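PDB 2P7O: glyoxalase family protein from Listeria monocytogenes, which catalyses the hydration of the antibiotic fosfomycin, opening its epoxide ring and so conferring resistance, with manganese(II) as the bound metal. Local coordinates for the manganese (II) ion site and the interface of chains A and B. Coordinates in Å, arbitrary orientation; residue numbers count along the deposited sequence, not the author numbering. Chains: chain A/B, Glyoxalase family protein.

Contacts 1 and 2 are neighbours, the centres of their C-alpha atoms about 10 Å apart, and they share A:Ala71 and B:Ser6; strand 69-73 of chain A and strand 4-12 of chain B run through both. Contact 3 lies, centre to centre, about 21 Å from contact 1 and about 18 Å from contact 2, and shows the twin metal pocket: chain A gives A:His7, and chain B gives B:His69, B:Glu118 and B:Glu126, the counterparts of metal ligands in contact 1. Strand 4-12, which pairs with strand 69-73 of the partner, delivers a metal ligand, so each manganese site depends on both chains.

Contact 1: the manganese (II) ion site. Residues chain A 67, 69, 71, 106, 108, 118, 120, 126, 128; chain B 6-7, 9. With MN (manganese (II) ion), chain C.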
# COMPACT_ATOMS: atom_id res chain seq x y z
N TYR A 67 5.08 -3.50 10.25
CA TYR A 67 3.68 -3.15 10.50
C TYR A 67 3.09 -2.23 9.44
O TYR A 67 1.93 -1.81 9.59
CB TYR A 67 3.64 -2.47 11.88
CG TYR A 67 4.20 -3.39 12.95
CD1 TYR A 67 3.52 -4.56 13.25
CD2 TYR A 67 5.33 -3.11 13.71
CE1 TYR A 67 3.92 -5.46 14.21
CE2 TYR A 67 5.74 -3.99 14.70
CZ TYR A 67 5.06 -5.16 14.95
OH TYR A 67 5.47 -6.03 15.93
N HIS A 69 0.88 -1.76 6.40
CA HIS A 69 -0.13 -2.70 5.92
C HIS A 69 -1.18 -1.97 5.09
O HIS A 69 -1.47 -0.77 5.30
CB HIS A 69 -0.86 -3.39 7.07
CG HIS A 69 -1.57 -2.53 8.08
ND1 HIS A 69 -0.91 -1.95 9.14
CD2 HIS A 69 -2.87 -2.17 8.22
CE1 HIS A 69 -1.80 -1.25 9.89
NE2 HIS A 69 -2.99 -1.37 9.33
N ALA A 71 -5.21 -2.13 4.32
CA ALA A 71 -6.42 -2.60 5.03
C ALA A 71 -7.60 -2.47 4.06
O ALA A 71 -7.83 -1.38 3.47
CB ALA A 71 -6.63 -1.70 6.25
N SER A 106 -10.96 -6.08 13.54
CA SER A 106 -10.03 -6.26 12.44
C SER A 106 -9.40 -7.65 12.54
O SER A 106 -9.15 -8.20 13.64
CB SER A 106 -8.97 -5.14 12.48
OG SER A 106 -9.56 -3.93 12.02
N TYR A 108 -5.83 -9.24 11.14
CA TYR A 108 -4.50 -8.94 10.62
C TYR A 108 -3.81 -10.25 10.30
O TYR A 108 -3.82 -11.15 11.15
CB TYR A 108 -3.72 -8.26 11.75
CG TYR A 108 -4.03 -6.80 11.95
CD1 TYR A 108 -4.94 -6.40 12.91
CD2 TYR A 108 -3.38 -5.82 11.21
CE1 TYR A 108 -5.23 -5.06 13.12
CE2 TYR A 108 -3.65 -4.47 11.44
CZ TYR A 108 -4.57 -4.10 12.41
OH TYR A 108 -4.84 -2.75 12.62
N GLU A 118 -4.86 -6.31 6.39
CA GLU A 118 -5.89 -6.18 7.40
C GLU A 118 -7.25 -6.18 6.68
O GLU A 118 -7.44 -5.53 5.67
CB GLU A 118 -5.67 -4.91 8.21
CG GLU A 118 -6.74 -4.55 9.23
CD GLU A 118 -6.55 -3.22 9.94
OE1 GLU A 118 -5.63 -2.46 9.52
OE2 GLU A 118 -7.33 -2.95 10.89
N HIS A 120 -10.78 -4.82 7.86
CA HIS A 120 -11.16 -3.89 8.92
C HIS A 120 -12.68 -3.74 8.84
O HIS A 120 -13.16 -3.28 7.80
CB HIS A 120 -10.41 -2.58 8.67
CG HIS A 120 -10.78 -1.45 9.61
ND1 HIS A 120 -9.87 -0.87 10.48
CD2 HIS A 120 -11.90 -0.68 9.71
CE1 HIS A 120 -10.46 0.11 11.14
NE2 HIS A 120 -11.72 0.22 10.71
N GLU A 126 -6.54 3.01 13.54
CA GLU A 126 -5.50 2.00 13.40
C GLU A 126 -5.52 1.16 14.68
O GLU A 126 -5.46 1.70 15.78
CB GLU A 126 -4.18 2.77 13.26
CG GLU A 126 -2.95 1.88 13.10
CD GLU A 126 -3.28 0.70 12.19
OE1 GLU A 126 -3.71 0.93 11.07
OE2 GLU A 126 -3.08 -0.50 12.59
N LEU A 128 -3.33 -1.55 15.50
CA LEU A 128 -2.12 -2.30 15.84
C LEU A 128 -1.90 -2.37 17.35
O LEU A 128 -1.34 -3.36 17.83
CB LEU A 128 -0.82 -1.71 15.25
CG LEU A 128 0.51 -2.28 15.76
CD1 LEU A 128 0.92 -3.51 14.96
CD2 LEU A 128 1.69 -1.30 15.75
N SER B 6 -9.98 0.38 3.02
CA SER B 6 -10.25 1.14 4.24
C SER B 6 -9.15 2.18 4.50
O SER B 6 -9.46 3.35 4.58
CB SER B 6 -10.36 0.18 5.43
OG SER B 6 -10.35 0.87 6.65
N HIS B 7 -7.89 1.75 4.52
CA HIS B 7 -6.77 2.70 4.72
C HIS B 7 -5.47 1.98 4.42
O HIS B 7 -5.45 0.75 4.26
CB HIS B 7 -6.78 3.18 6.17
CG HIS B 7 -6.63 2.10 7.20
ND1 HIS B 7 -7.69 1.37 7.68
CD2 HIS B 7 -5.52 1.66 7.86
CE1 HIS B 7 -7.25 0.51 8.60
NE2 HIS B 7 -5.93 0.67 8.72
N THR B 9 -1.56 1.88 6.17
CA THR B 9 -0.77 2.42 7.26
C THR B 9 0.73 2.20 6.97
O THR B 9 1.13 1.07 6.63
CB THR B 9 -1.08 1.72 8.58
OG1 THR B 9 -2.39 2.12 8.95
CG2 THR B 9 -0.09 2.16 9.65
MN MN C . -4.78 -0.58 10.15
O HOH W 1 -6.37 -0.66 11.66
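Extended strand backbone carries A:His69 (strand 69-73), A:Glu118 (strand 116-120) and B:His7 (strand 4-12 of the partner), while A:Glu126 comes from a loop. This is the manganese site of the fosfomycin-hydrating enzyme, a metal centre of the glyoxalase superfamily fold, near square pyramidal as modelled, and built by both chains. In A:His69 and B:His7 CG is wedged between the backbone N and C (chi1 near 58°), and both bind through NE2, that of A:His69 at 2.1 Å from MN. Their ND1 atoms are engaged behind: A:His69 ND1 donates nearly straight (168° at H) to the carbonyl A:Tyr67 O, and B:His7 ND1 to the hydroxyl B:Ser6 OG, which fixes both ring rotations. A:Glu118, fully extended, binds with OE1 at 2.2 Å from MN; its OE2 takes the A:Ser106 OG hydroxyl on the anti lone pair at 2.7 Å. A:Glu126 bends at chi2 (39°) to place OE1 on the metal, where B:Thr9 OG1 meets it tip to tip, from above the carboxylate plane. A:Glu126 OE2 accepts from A:Tyr108 OH and from the backbone A:Leu128 N, in a poorly ordered residue. Water 1, 2.2 Å from MN, lies 2.8 Å from the phenol A:Tyr108 OH and 2.6 Å from A:Glu118 OE2.

Contact 2: the interface of chains A and B. Residues chain A 26, 49-50, 70-74, 119; chain B 1-6.
Main-chain hydrogen bonds form an antiparallel pairing between the start of chain B and strand 69-73 of chain A. A:Gln73 N donates almost straight (174° at H) to B:Gly4 O at 2.8 Å, arriving in the carbonyl plane. The carbonyl A:Gln73 O in turn takes B:Ser3 N at 2.7 Å, nearly along its C=O axis, and two residues along each chain B:Ser6 N donates to A:Ala71 O. Water 2 adds a further link, lying 2.9 Å from A:Ala50 O and 3.2 Å from B:Leu5 N.

Apolar packing centres on B:Ile2, where chi1 -54° sends CG1 away from the carbonyl carbon and CG2 away from the backbone N, so that CD1 goes to A:Phe26 and A:Leu119 and CG2 to A:Phe72. CD1 at the end of the longer branch meets the rim of the A:Phe26 ring in plane, 3.4 Å from CD2, and presses tightly on A:Leu119 CD2, whose side chain crosses at about a right angle. The shorter branch, CG2, packs on A:Phe72 CB at 3.7 Å and on the methyl of A:Ala50. B:Leu5, with CG anti to the backbone N, turns CD1 over the rim of one face of the A:Phe72 ring and against A:Ile70 CG2, 3.9 Å away.

The patch extends the sheet of chain A at strand 69-73 with the beginning of strand 4-12 of chain B, and B:Ile2 is tucked between helix 15-26 and strands 69-73 and 116-120.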
# COMPACT_ATOMS: atom_id res chain seq x y z
N PHE A 26 -9.58 -12.38 -0.97
CA PHE A 26 -10.19 -11.10 -1.32
C PHE A 26 -11.11 -11.22 -2.52
O PHE A 26 -11.61 -10.18 -2.99
CB PHE A 26 -9.08 -10.10 -1.73
CG PHE A 26 -8.07 -9.78 -0.65
CD1 PHE A 26 -6.77 -10.22 -0.68
CD2 PHE A 26 -8.45 -9.02 0.43
CE1 PHE A 26 -5.88 -10.02 0.38
CE2 PHE A 26 -7.56 -8.78 1.45
CZ PHE A 26 -6.27 -9.23 1.43
N ILE A 49 -9.49 -5.41 -6.88
CA ILE A 49 -10.10 -5.68 -5.57
C ILE A 49 -10.87 -4.41 -5.15
O ILE A 49 -10.26 -3.43 -4.73
CB ILE A 49 -9.01 -6.01 -4.55
CG1 ILE A 49 -8.05 -7.13 -5.00
CG2 ILE A 49 -9.65 -6.38 -3.20
CD1 ILE A 49 -6.99 -7.40 -3.96
N ALA A 50 -12.18 -4.54 -5.34
CA ALA A 50 -13.10 -3.49 -4.91
C ALA A 50 -12.62 -2.13 -5.42
O ALA A 50 -12.57 -1.13 -4.70
CB ALA A 50 -13.23 -3.50 -3.41
N ILE A 70 -1.81 -2.80 4.27
CA ILE A 70 -2.97 -2.35 3.45
C ILE A 70 -4.19 -2.94 4.12
O ILE A 70 -4.20 -4.13 4.42
CB ILE A 70 -2.83 -2.88 2.02
CG1 ILE A 70 -1.54 -2.39 1.34
CG2 ILE A 70 -4.07 -2.52 1.20
CD1 ILE A 70 -1.20 -3.19 0.08
N ALA A 71 -5.21 -2.13 4.32
CA ALA A 71 -6.42 -2.60 5.03
C ALA A 71 -7.60 -2.47 4.06
O ALA A 71 -7.83 -1.38 3.47
CB ALA A 71 -6.63 -1.70 6.25
N PHE A 72 -8.40 -3.51 3.88
CA PHE A 72 -9.63 -3.44 3.11
C PHE A 72 -10.84 -3.45 4.06
O PHE A 72 -10.75 -4.03 5.13
CB PHE A 72 -9.77 -4.69 2.20
CG PHE A 72 -8.80 -4.58 1.02
CD1 PHE A 72 -7.60 -5.26 1.02
CD2 PHE A 72 -9.16 -3.85 -0.10
CE1 PHE A 72 -6.78 -5.19 -0.10
CE2 PHE A 72 -8.31 -3.68 -1.17
CZ PHE A 72 -7.11 -4.39 -1.19
N GLN A 73 -11.91 -2.81 3.57
CA GLN A 73 -13.13 -2.70 4.32
C GLN A 73 -14.05 -3.92 4.17
O GLN A 73 -14.41 -4.34 3.05
CB GLN A 73 -13.91 -1.43 3.89
CG GLN A 73 -14.92 -0.99 4.97
CD GLN A 73 -15.47 0.41 4.71
OE1 GLN A 73 -16.66 0.59 4.99
NE2 GLN A 73 -14.72 1.40 4.17
N ILE A 74 -14.50 -4.45 5.34
CA ILE A 74 -15.55 -5.50 5.29
C ILE A 74 -16.59 -5.14 6.35
O ILE A 74 -16.40 -4.21 7.16
CB ILE A 74 -15.03 -6.93 5.57
CG1 ILE A 74 -14.26 -7.00 6.91
CG2 ILE A 74 -14.09 -7.35 4.44
CD1 ILE A 74 -14.00 -8.43 7.36
N LEU A 119 -8.19 -6.92 7.26
CA LEU A 119 -9.61 -6.73 6.97
C LEU A 119 -10.27 -6.00 8.15
O LEU A 119 -10.19 -6.43 9.30
CB LEU A 119 -10.21 -8.14 6.78
CG LEU A 119 -9.70 -8.78 5.47
CD1 LEU A 119 -10.30 -10.18 5.38
CD2 LEU A 119 -10.03 -7.99 4.22
N MET B 1 -17.85 -10.03 1.16
CA MET B 1 -17.22 -9.38 -0.00
C MET B 1 -16.47 -8.11 0.35
O MET B 1 -16.93 -7.30 1.18
CB MET B 1 -18.23 -9.19 -1.12
N ILE B 2 -15.29 -7.91 -0.29
CA ILE B 2 -14.56 -6.72 0.09
C ILE B 2 -15.33 -5.49 -0.36
O ILE B 2 -15.80 -5.33 -1.49
CB ILE B 2 -13.15 -6.65 -0.50
CG1 ILE B 2 -12.26 -7.86 -0.23
CG2 ILE B 2 -12.55 -5.29 -0.12
CD1 ILE B 2 -11.56 -7.96 1.09
N SER B 3 -15.43 -4.53 0.54
CA SER B 3 -16.35 -3.44 0.21
C SER B 3 -15.62 -2.23 -0.29
O SER B 3 -16.19 -1.39 -1.01
CB SER B 3 -17.19 -3.21 1.49
OG SER B 3 -16.61 -2.03 2.02
N GLY B 4 -14.34 -2.07 0.01
CA GLY B 4 -13.55 -0.96 -0.53
C GLY B 4 -12.21 -0.90 0.17
O GLY B 4 -11.95 -1.71 1.05
N LEU B 5 -11.29 0.00 -0.22
CA LEU B 5 -10.10 0.17 0.59
C LEU B 5 -10.45 0.89 1.88
O LEU B 5 -11.12 1.93 1.85
CB LEU B 5 -9.08 1.04 -0.21
CG LEU B 5 -7.80 1.30 0.58
CD1 LEU B 5 -7.03 -0.04 0.68
CD2 LEU B 5 -6.97 2.38 -0.10
N SER B 6 -9.98 0.38 3.02
CA SER B 6 -10.25 1.14 4.24
C SER B 6 -9.15 2.18 4.50
O SER B 6 -9.46 3.35 4.58
CB SER B 6 -10.36 0.18 5.43
OG SER B 6 -10.35 0.87 6.65
O HOH W 2 -11.27 1.06 -3.27

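Contact 3: the interface of chains A and B. Residues chain A 6-9, 44, 46, 55, 57; chain B 69, 118, 120, 124-126, 128.
In this glyoxalase-superfamily dimer, the loop bearing B:Glu126 crosses strands 4-12, 44-49 and 52-58 of chain A beside the second metal pocket. B:Glu126 leaves the backbone with CG anti to N (chi1 -179°). Its CB rests 4.0 Å from A:Cys55 SG, and CG meets the terminal methyl of A:Met57, whose chain bends at chi3, at 3.6 Å from CE. A bend at chi2 (46°) then swings CD to the edge of the B:His69 ring, in its plane. At the tip, OE1 receives the hydroxyl A:Thr9 OG1 at 2.8 Å from above the carboxylate plane, while OE2 takes B:Leu128 N on its anti lone pair; these bonds help to hold the carboxylate. The backbone of B:Glu126 is joined through waters 3 and 4 to A:Glu44, the likely proton acceptor, whose side chain is poorly ordered.

A:Thr9 lies alongside B:His69, both pointing the same way, with CB over the ring face, 3.7 Å from its centroid. The main chains pair antiparallel: A:Thr9 N donates to B:His69 O and B:His69 N to A:Thr9 O, each at 3.0 Å. The A:His7 ring meets B:His120 edge-to-face, planes 87° apart. B:Leu124 CD1 packs 3.4 Å from A:His7 ND1, which donates to A:Ser6 OG at 2.7 Å, close to the ring plane.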
# COMPACT_ATOMS: atom_id res chain seq x y z
N SER A 6 -3.61 5.27 -8.38
CA SER A 6 -3.33 4.57 -9.63
C SER A 6 -3.33 3.05 -9.40
O SER A 6 -4.12 2.36 -10.04
CB SER A 6 -1.93 4.94 -10.20
OG SER A 6 -1.73 4.19 -11.39
N HIS A 7 -2.45 2.60 -8.50
CA HIS A 7 -2.34 1.14 -8.31
C HIS A 7 -1.45 0.93 -7.10
O HIS A 7 -0.75 1.85 -6.68
CB HIS A 7 -1.78 0.41 -9.54
CG HIS A 7 -0.42 0.82 -10.01
ND1 HIS A 7 -0.29 1.97 -10.81
CD2 HIS A 7 0.83 0.35 -9.85
CE1 HIS A 7 0.99 2.16 -11.13
NE2 HIS A 7 1.69 1.19 -10.56
N ILE A 8 -1.40 -0.32 -6.64
CA ILE A 8 -0.34 -0.72 -5.72
C ILE A 8 0.37 -1.92 -6.33
O ILE A 8 -0.33 -2.76 -6.91
CB ILE A 8 -1.02 -1.11 -4.41
CG1 ILE A 8 -1.73 0.10 -3.75
CG2 ILE A 8 -0.04 -1.71 -3.44
CD1 ILE A 8 -2.50 -0.34 -2.50
N THR A 9 1.67 -1.98 -6.25
CA THR A 9 2.42 -3.10 -6.82
C THR A 9 3.13 -3.81 -5.67
O THR A 9 3.87 -3.19 -4.89
CB THR A 9 3.42 -2.55 -7.87
OG1 THR A 9 2.63 -2.15 -9.01
CG2 THR A 9 4.48 -3.58 -8.26
N GLU A 44 4.17 -10.69 -14.45
CA GLU A 44 3.30 -9.85 -13.66
C GLU A 44 1.86 -10.27 -13.89
O GLU A 44 1.47 -10.73 -14.96
CB GLU A 44 3.44 -8.38 -14.12
CG GLU A 44 2.76 -8.04 -15.43
CD GLU A 44 2.78 -6.58 -15.82
OE1 GLU A 44 1.74 -6.07 -16.32
OE2 GLU A 44 3.81 -5.87 -15.71
N PHE A 46 -2.09 -8.36 -13.09
CA PHE A 46 -2.94 -7.35 -12.46
C PHE A 46 -4.25 -7.99 -11.98
O PHE A 46 -4.83 -8.85 -12.64
CB PHE A 46 -3.21 -6.17 -13.40
CG PHE A 46 -2.27 -4.99 -13.29
CD1 PHE A 46 -2.62 -3.87 -12.54
CD2 PHE A 46 -1.04 -5.01 -13.97
CE1 PHE A 46 -1.77 -2.77 -12.47
CE2 PHE A 46 -0.21 -3.92 -13.89
CZ PHE A 46 -0.56 -2.80 -13.12
N CYS A 55 -1.07 -4.74 -8.84
CA CYS A 55 -0.15 -5.55 -9.65
C CYS A 55 0.71 -6.39 -8.74
O CYS A 55 1.23 -5.89 -7.70
CB CYS A 55 0.76 -4.55 -10.43
SG CYS A 55 2.16 -5.33 -11.22
N MET A 57 4.23 -8.87 -8.99
CA MET A 57 5.43 -9.00 -9.83
C MET A 57 6.42 -9.94 -9.14
O MET A 57 6.61 -9.82 -7.94
CB MET A 57 5.93 -7.57 -10.05
CG MET A 57 7.38 -7.20 -10.26
SD MET A 57 7.56 -5.46 -10.88
CE MET A 57 6.84 -5.77 -12.52
N HIS B 69 5.37 -0.73 -3.98
CA HIS B 69 5.14 0.73 -3.99
C HIS B 69 3.65 1.01 -4.07
O HIS B 69 2.86 0.18 -4.53
CB HIS B 69 5.86 1.40 -5.13
CG HIS B 69 5.60 0.93 -6.53
ND1 HIS B 69 6.20 -0.17 -7.10
CD2 HIS B 69 4.80 1.45 -7.48
CE1 HIS B 69 5.76 -0.28 -8.36
NE2 HIS B 69 4.87 0.69 -8.60
N GLU B 118 5.20 6.17 -6.36
CA GLU B 118 5.16 6.47 -7.80
C GLU B 118 4.07 7.50 -8.02
O GLU B 118 2.98 7.38 -7.45
CB GLU B 118 4.85 5.21 -8.62
CG GLU B 118 4.80 5.40 -10.16
CD GLU B 118 4.44 4.14 -10.92
OE1 GLU B 118 4.19 3.08 -10.28
OE2 GLU B 118 4.37 4.12 -12.18
N HIS B 120 2.02 8.51 -11.33
CA HIS B 120 1.81 7.83 -12.60
C HIS B 120 0.84 8.64 -13.47
O HIS B 120 -0.33 8.87 -13.09
CB HIS B 120 1.21 6.43 -12.21
CG HIS B 120 0.93 5.61 -13.46
ND1 HIS B 120 1.60 4.44 -13.73
CD2 HIS B 120 -0.01 5.67 -14.44
CE1 HIS B 120 1.12 3.89 -14.84
NE2 HIS B 120 0.18 4.68 -15.36
N LEU B 124 -2.52 2.73 -17.57
CA LEU B 124 -2.15 1.94 -16.42
C LEU B 124 -1.28 0.78 -16.83
O LEU B 124 -1.62 0.05 -17.75
CB LEU B 124 -3.39 1.51 -15.62
CG LEU B 124 -3.16 0.49 -14.50
CD1 LEU B 124 -2.18 1.09 -13.50
CD2 LEU B 124 -4.48 0.19 -13.80
N GLU B 125 -0.18 0.64 -16.13
CA GLU B 125 0.78 -0.42 -16.37
C GLU B 125 1.85 -0.28 -15.28
O GLU B 125 2.03 0.76 -14.61
CB GLU B 125 1.41 -0.33 -17.78
CG GLU B 125 1.77 1.10 -18.14
CD GLU B 125 2.43 1.31 -19.49
OE1 GLU B 125 2.13 0.57 -20.46
OE2 GLU B 125 3.20 2.30 -19.61
N GLU B 126 2.64 -1.35 -15.19
CA GLU B 126 3.79 -1.28 -14.28
C GLU B 126 5.03 -0.91 -15.08
O GLU B 126 5.47 -1.61 -16.04
CB GLU B 126 3.94 -2.65 -13.59
CG GLU B 126 5.12 -2.63 -12.61
CD GLU B 126 5.09 -1.37 -11.76
OE1 GLU B 126 4.02 -1.06 -11.19
OE2 GLU B 126 6.18 -0.73 -11.74
N LEU B 128 8.25 -0.29 -13.66
CA LEU B 128 9.55 -0.41 -12.97
C LEU B 128 10.63 -0.94 -13.92
O LEU B 128 11.82 -0.59 -13.88
CB LEU B 128 9.44 -1.30 -11.74
CG LEU B 128 8.92 -0.79 -10.40
CD1 LEU B 128 8.55 -1.93 -9.43
CD2 LEU B 128 9.95 0.11 -9.73
O HOH W 3 2.34 -3.82 -16.97
O HOH W 4 5.68 -4.47 -16.72